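Local atomic coordinates of mandelate racemase/muconate lactonizing protein (Alicyclobacillus acidocaldarius LAA1, PDB entry 3QLD), a protein that is of unknown precise function but belongs to the enolase superfamily, joining an N-terminal capping domain to a TIM-barrel-like domain. Residues R75-R78 / W79-A83; P91-V94 / C95-L98; A206-L209 / R210-D213. All blocks are in the same frame, centred on the assembly; numbering follows the deposited sequence.

Contact 1 of 3, residues R75-R78 / W79-A83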
# COMPACT_ATOMS: atom_id res chain seq x y z
N ARG A 75 6.06 -3.21 18.44
CA ARG A 75 6.89 -4.24 17.84
C ARG A 75 8.34 -3.94 18.07
O ARG A 75 9.15 -4.89 18.24
CB ARG A 75 6.65 -4.38 16.34
CG ARG A 75 5.43 -5.30 16.00
CD ARG A 75 5.26 -5.18 14.49
NE ARG A 75 4.24 -6.10 14.02
CZ ARG A 75 2.93 -5.92 14.13
NH1 ARG A 75 2.44 -4.84 14.75
NH2 ARG A 75 2.10 -6.87 13.64
N PHE A 76 8.68 -2.64 18.02
CA PHE A 76 10.06 -2.17 18.22
C PHE A 76 10.49 -2.36 19.69
O PHE A 76 11.60 -2.81 19.93
CB PHE A 76 10.16 -0.71 17.74
CG PHE A 76 11.46 -0.04 18.03
CD1 PHE A 76 11.48 1.18 18.75
CD2 PHE A 76 12.67 -0.57 17.58
CE1 PHE A 76 12.63 1.83 19.02
CE2 PHE A 76 13.87 0.05 17.88
CZ PHE A 76 13.87 1.28 18.58
N ALA A 77 9.62 -2.06 20.65
CA ALA A 77 9.86 -2.35 22.08
C ALA A 77 10.10 -3.83 22.31
O ALA A 77 11.00 -4.20 23.06
CB ALA A 77 8.66 -1.92 22.91
N ARG A 78 9.32 -4.68 21.66
CA ARG A 78 9.49 -6.12 21.84
C ARG A 78 10.90 -6.51 21.39
O ARG A 78 11.60 -7.26 22.09
CB ARG A 78 8.39 -6.92 21.10
CG ARG A 78 8.43 -8.47 21.30
CD ARG A 78 7.26 -9.18 20.52
NE ARG A 78 7.56 -9.29 19.08
CZ ARG A 78 6.70 -9.04 18.08
NH1 ARG A 78 5.45 -8.64 18.34
NH2 ARG A 78 7.08 -9.18 16.81
N TRP A 79 11.34 -5.96 20.25
CA TRP A 79 12.64 -6.28 19.68
C TRP A 79 13.79 -5.77 20.56
O TRP A 79 14.83 -6.44 20.65
CB TRP A 79 12.73 -5.71 18.27
CG TRP A 79 14.04 -5.86 17.50
CD1 TRP A 79 14.42 -6.93 16.74
CD2 TRP A 79 15.09 -4.87 17.33
NE1 TRP A 79 15.64 -6.70 16.15
CE2 TRP A 79 16.07 -5.44 16.46
CE3 TRP A 79 15.27 -3.55 17.78
CZ2 TRP A 79 17.24 -4.77 16.10
CZ3 TRP A 79 16.44 -2.87 17.41
CH2 TRP A 79 17.42 -3.49 16.54
N LEU A 80 13.60 -4.61 21.20
CA LEU A 80 14.61 -4.00 22.05
C LEU A 80 14.90 -4.85 23.26
O LEU A 80 16.00 -4.83 23.80
CB LEU A 80 14.18 -2.60 22.49
CG LEU A 80 14.35 -1.49 21.43
CD1 LEU A 80 13.68 -0.23 21.97
CD2 LEU A 80 15.77 -1.20 21.08
N ARG A 81 13.90 -5.58 23.71
CA ARG A 81 14.03 -6.46 24.84
C ARG A 81 14.59 -7.84 24.48
O ARG A 81 14.75 -8.68 25.38
CB ARG A 81 12.68 -6.70 25.51
CG ARG A 81 11.96 -5.50 25.99
CD ARG A 81 10.63 -6.01 26.54
NE ARG A 81 9.66 -4.94 26.74
CZ ARG A 81 8.55 -4.77 26.02
NH1 ARG A 81 7.73 -3.76 26.33
NH2 ARG A 81 8.25 -5.59 25.01
N ALA A 82 14.85 -8.09 23.19
CA ALA A 82 15.43 -9.37 22.76
C ALA A 82 16.92 -9.42 23.11
O ALA A 82 17.66 -8.45 22.90
CB ALA A 82 15.23 -9.62 21.22
N ALA A 83 17.32 -10.58 23.64
CA ALA A 83 18.70 -10.89 24.03
C ALA A 83 19.80 -10.39 23.03
O ALA A 83 20.80 -9.77 23.44
CB ALA A 83 18.83 -12.40 24.32

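Contact 2 of 3, residues P91-V94 / C95-L98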
# COMPACT_ATOMS: atom_id res chain seq x y z
N PRO A 91 21.76 -0.48 13.99
CA PRO A 91 20.66 0.09 13.17
C PRO A 91 20.45 -0.68 11.89
O PRO A 91 19.41 -0.55 11.26
CB PRO A 91 21.13 1.50 12.83
CG PRO A 91 22.55 1.60 13.30
CD PRO A 91 22.86 0.47 14.21
N ARG A 92 21.45 -1.46 11.50
CA ARG A 92 21.38 -2.24 10.25
C ARG A 92 20.30 -3.31 10.26
O ARG A 92 19.81 -3.72 9.20
CB ARG A 92 22.76 -2.86 9.89
CG ARG A 92 23.73 -1.81 9.30
CD ARG A 92 25.14 -2.35 9.12
NE ARG A 92 26.16 -1.33 8.83
CZ ARG A 92 26.33 -0.68 7.66
NH1 ARG A 92 25.51 -0.90 6.62
NH2 ARG A 92 27.31 0.21 7.54
N THR A 93 19.91 -3.74 11.45
CA THR A 93 19.05 -4.86 11.58
C THR A 93 17.67 -4.52 12.15
O THR A 93 16.85 -5.41 12.36
CB THR A 93 19.70 -5.92 12.43
OG1 THR A 93 19.75 -5.49 13.79
CG2 THR A 93 21.15 -6.20 11.94
N VAL A 94 17.43 -3.25 12.42
CA VAL A 94 16.21 -2.87 13.13
C VAL A 94 14.95 -3.24 12.30
O VAL A 94 13.92 -3.60 12.89
CB VAL A 94 16.25 -1.39 13.68
CG1 VAL A 94 16.41 -0.44 12.58
CG2 VAL A 94 15.02 -1.08 14.46
N CYS A 95 15.02 -3.24 10.97
CA CYS A 95 13.83 -3.63 10.18
C CYS A 95 13.35 -5.07 10.41
O CYS A 95 12.18 -5.42 10.08
CB CYS A 95 13.97 -3.30 8.70
SG CYS A 95 13.99 -1.52 8.41
N GLU A 96 14.18 -5.89 11.04
CA GLU A 96 13.76 -7.21 11.39
C GLU A 96 12.71 -7.19 12.51
O GLU A 96 11.86 -8.10 12.58
CB GLU A 96 14.98 -8.12 11.67
CG GLU A 96 15.13 -8.68 13.10
CD GLU A 96 16.61 -8.99 13.44
OE1 GLU A 96 16.90 -9.29 14.63
OE2 GLU A 96 17.46 -8.93 12.50
N ALA A 97 12.68 -6.14 13.33
CA ALA A 97 11.58 -6.03 14.33
C ALA A 97 10.23 -5.92 13.62
O ALA A 97 9.18 -6.22 14.21
CB ALA A 97 11.76 -4.82 15.18
N LEU A 98 10.28 -5.43 12.39
CA LEU A 98 9.05 -5.06 11.66
C LEU A 98 8.85 -5.94 10.43
O LEU A 98 8.03 -5.61 9.54
CB LEU A 98 9.11 -3.60 11.24
CG LEU A 98 9.39 -2.60 12.38
CD1 LEU A 98 9.52 -1.14 11.82
CD2 LEU A 98 8.33 -2.68 13.47
O HOH W 1 17.22 -2.61 9.12

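Contact 3 of 3, residues A206-L209 / R210-D213. With SO4 (sulfate ion), chain F.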
# COMPACT_ATOMS: atom_id res chain seq x y z
N ALA A 206 1.99 9.55 -26.51
CA ALA A 206 3.37 9.27 -26.81
C ALA A 206 3.99 10.20 -27.90
O ALA A 206 5.13 10.62 -27.71
CB ALA A 206 3.63 7.76 -27.16
N PRO A 207 3.26 10.50 -29.00
CA PRO A 207 3.88 11.37 -30.01
C PRO A 207 4.29 12.75 -29.44
O PRO A 207 5.35 13.28 -29.75
CB PRO A 207 2.79 11.48 -31.07
CG PRO A 207 2.12 10.09 -30.99
CD PRO A 207 1.96 9.98 -29.49
N VAL A 208 3.47 13.33 -28.56
CA VAL A 208 3.79 14.61 -27.91
C VAL A 208 5.01 14.54 -27.04
O VAL A 208 5.85 15.47 -27.02
CB VAL A 208 2.53 15.13 -27.06
CG1 VAL A 208 2.94 16.13 -25.97
CG2 VAL A 208 1.50 15.75 -28.01
N LEU A 209 5.11 13.46 -26.26
CA LEU A 209 6.24 13.31 -25.37
C LEU A 209 7.53 13.10 -26.18
O LEU A 209 8.63 13.53 -25.81
CB LEU A 209 6.02 12.10 -24.44
CG LEU A 209 5.01 12.40 -23.31
CD1 LEU A 209 4.66 11.09 -22.49
CD2 LEU A 209 5.57 13.43 -22.33
N ARG A 210 7.39 12.39 -27.29
CA ARG A 210 8.57 12.12 -28.13
C ARG A 210 9.13 13.44 -28.75
O ARG A 210 10.33 13.59 -28.92
CB ARG A 210 8.18 11.16 -29.25
CG ARG A 210 9.28 11.01 -30.44
CD ARG A 210 10.66 10.31 -30.09
NE ARG A 210 11.43 10.19 -31.34
CZ ARG A 210 12.71 10.56 -31.51
NH1 ARG A 210 13.42 11.08 -30.50
NH2 ARG A 210 13.29 10.40 -32.71
N GLN A 211 8.24 14.39 -29.00
CA GLN A 211 8.64 15.74 -29.54
C GLN A 211 9.56 16.43 -28.54
O GLN A 211 10.41 17.30 -28.92
CB GLN A 211 7.42 16.63 -29.80
CG GLN A 211 6.38 16.27 -30.92
CD GLN A 211 5.07 17.15 -30.80
OE1 GLN A 211 5.10 18.28 -30.28
NE2 GLN A 211 3.93 16.61 -31.24
N LEU A 212 9.40 16.07 -27.27
CA LEU A 212 10.23 16.61 -26.22
C LEU A 212 11.67 16.17 -26.22
O LEU A 212 12.50 16.83 -25.62
CB LEU A 212 9.59 16.47 -24.80
CG LEU A 212 8.17 17.01 -24.68
CD1 LEU A 212 7.74 16.71 -23.21
CD2 LEU A 212 8.09 18.53 -24.95
N ASP A 213 12.00 15.09 -26.91
CA ASP A 213 13.39 14.64 -26.96
C ASP A 213 14.30 15.71 -27.56
O ASP A 213 15.52 15.69 -27.32
CB ASP A 213 13.47 13.38 -27.86
CG ASP A 213 13.05 12.11 -27.13
OD1 ASP A 213 12.84 12.12 -25.89
OD2 ASP A 213 12.91 11.08 -27.83
S SO4 F . 16.90 11.51 -32.02
O1 SO4 F . 16.27 12.05 -30.81
O2 SO4 F . 16.70 12.45 -33.14
O3 SO4 F . 18.31 11.28 -31.74
O4 SO4 F . 16.27 10.24 -32.33

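Contact 1 of 3, residues R75-R78 / W79-A83
Three backbone bonds from residue i+4 to residue i close the last turn of helix 61-80: Trp-79 N to Arg-75 O, Leu-80 N to Phe-76 O at 3.0 Å, and Arg-81 N to Ala-77 O at 3.3 Å. Arg-81 N also reaches Arg-78 O in a weak, more bent bond, and Ala-82 N turns back to Trp-79 O, so the bonding slips from i+4 to i+3 as the helix runs out. Leu-80 lies over one face of the buried Phe-76 ring: its CD1 makes a CH-pi contact, 3.9 Å from the ring centroid and 20° off the normal, displaced toward CE1 and CZ. Phe-76 has its ring anti to the backbone N (chi1 173°), which swings it along the helix toward the next turn. There its CE2 also meets the indole of Trp-79, 3.9 Å from CE3, the two rings meeting at a slant. Helix 61-80 belongs to the N-terminal domain of the enolase superfamily, where its Phe-76 packs on Ile-111 and Val-115 of helix 105-123, while Trp-79 NE1 is hydrogen-bonded to Glu-96 OE1. Arg-81, on another side of the turn, folds back along the helix. CG anti to the carbonyl carbon (chi1 -58°) and an extended chain lay its guanidinium so that Ala-77 O sits over one face, and NH2 comes to 3.4 Å from Arg-78 CA; CG itself touches Ala-77 O at 3.3 Å. The charged end is held by Arg-378 O, which accepts from NE. Arg-75 points away from this turn: NH1 bonds to His-71 O, NE forms a salt bridge with Asp-100, and NH2 another with Glu-53 of the second subunit.

Contact 2 of 3, residues P91-V94 / C95-L98
Val-94 O receives the shortest direct bond of this turn, from Ala-97 N at 2.9 Å, and Glu-96 N repeats the i+3 pattern on Thr-93 O at 3.0 Å. Both donors stand above the carbonyl plane, 45° out of it, rather than on a lone pair. Leu-98 N to Cys-95 O is a third i+3 bond, so that overlapping turns of 3-10 type follow one another in the loop between helices 61-80 and 105-123. One step earlier a water does the joining: it accepts from Cys-95 N at 2.9 Å and donates weakly to Arg-92 O. Glu-96 runs extended beyond CG alongside Thr-93 O, with OE2 3.8 Å from Thr-93 CB; a chi1 of 116°, away from a staggered value, places it there. Thr-93 OG1 is bonded to Asp-90 O. Val-94 CG1 sits between the backbone N and the carbonyl carbon (chi1 61°), 3.5 Å from Cys-95 N, while its side chain packs on Trp-79 and Glu-112. The chemistry is therefore mostly backbone: short-span amide bonds and one water set the turns, and the carboxylate of Glu-96 ties them to helix 61-80.

Contact 3 of 3, residues A206-L209 / R210-D213
A sulfate ion, probably from the crystallisation liquor, is gripped by two arms of the Arg-210 guanidinium: NH1 donates to O1 at 3.0 Å in an almost straight bond of 174°, and NH2 to O4 at 3.0 Å in a more bent one. The sulfur lies at the guanidinium edge, in its plane. NH1 has a second partner in Asp-213, whose OD2 takes it through the anti lone pair at 2.7 Å as a salt bridge. Asp-213 CG lies near that plane too, though its carboxylate is turned steeply against it; the pairing probably helps fix the rotation of the guanidinium. OD1 is bonded to Thr-241 OG1, while OD2 also takes Arg-240 N. The anti chi1 (168°) and the bend at chi2 (68°) lead the guanidinium away from segment 206-209, to the side of Asp-213. Behind it, Arg-210 N bonds to Ala-206 O at 2.9 Å, and Gln-211 N to Pro-207 O at 3.2 Å. The bond from Leu-212 N to Leu-209 O is weak. Gln-211 lays its CG 3.4 Å from Pro-207 O, and its side chain slants across that of Val-208, NE2 4.1 Å from CG2. On the buried side Leu-209 CD2 meets Leu-212 CD1 at 4.0 Å. Helix 206-211 links strands 192-196 and 220-221 in a beta-alpha-beta crossover; Leu-212 packs against Ile-181 of helix 178-187, and Ala-206 and Leu-209 against Leu-235 of helix 229-238.

Overall arrangement
Contacts 1 and 2 adjoin within the N-terminal domain, their centres about 10 Å apart, and Trp-79 joins them by packing its CB on Ala-97 CB at 3.4 Å and its indole against Thr-93 and Val-94. Contact 3 stands on the other side of the chain's centre in the barrel domain, its centre about 53 Å from that of contact 1. Contact 1, at a helix end, pairs a buried aromatic side with arginines, two of which reach the second subunit; contact 2 is a loop against helices 61-80 and 105-123, built on backbone bonds and a water; contact 3, with the largest share of exposed residues, sets leucines inward and an arginine, braced by an aspartate, toward a sulfate.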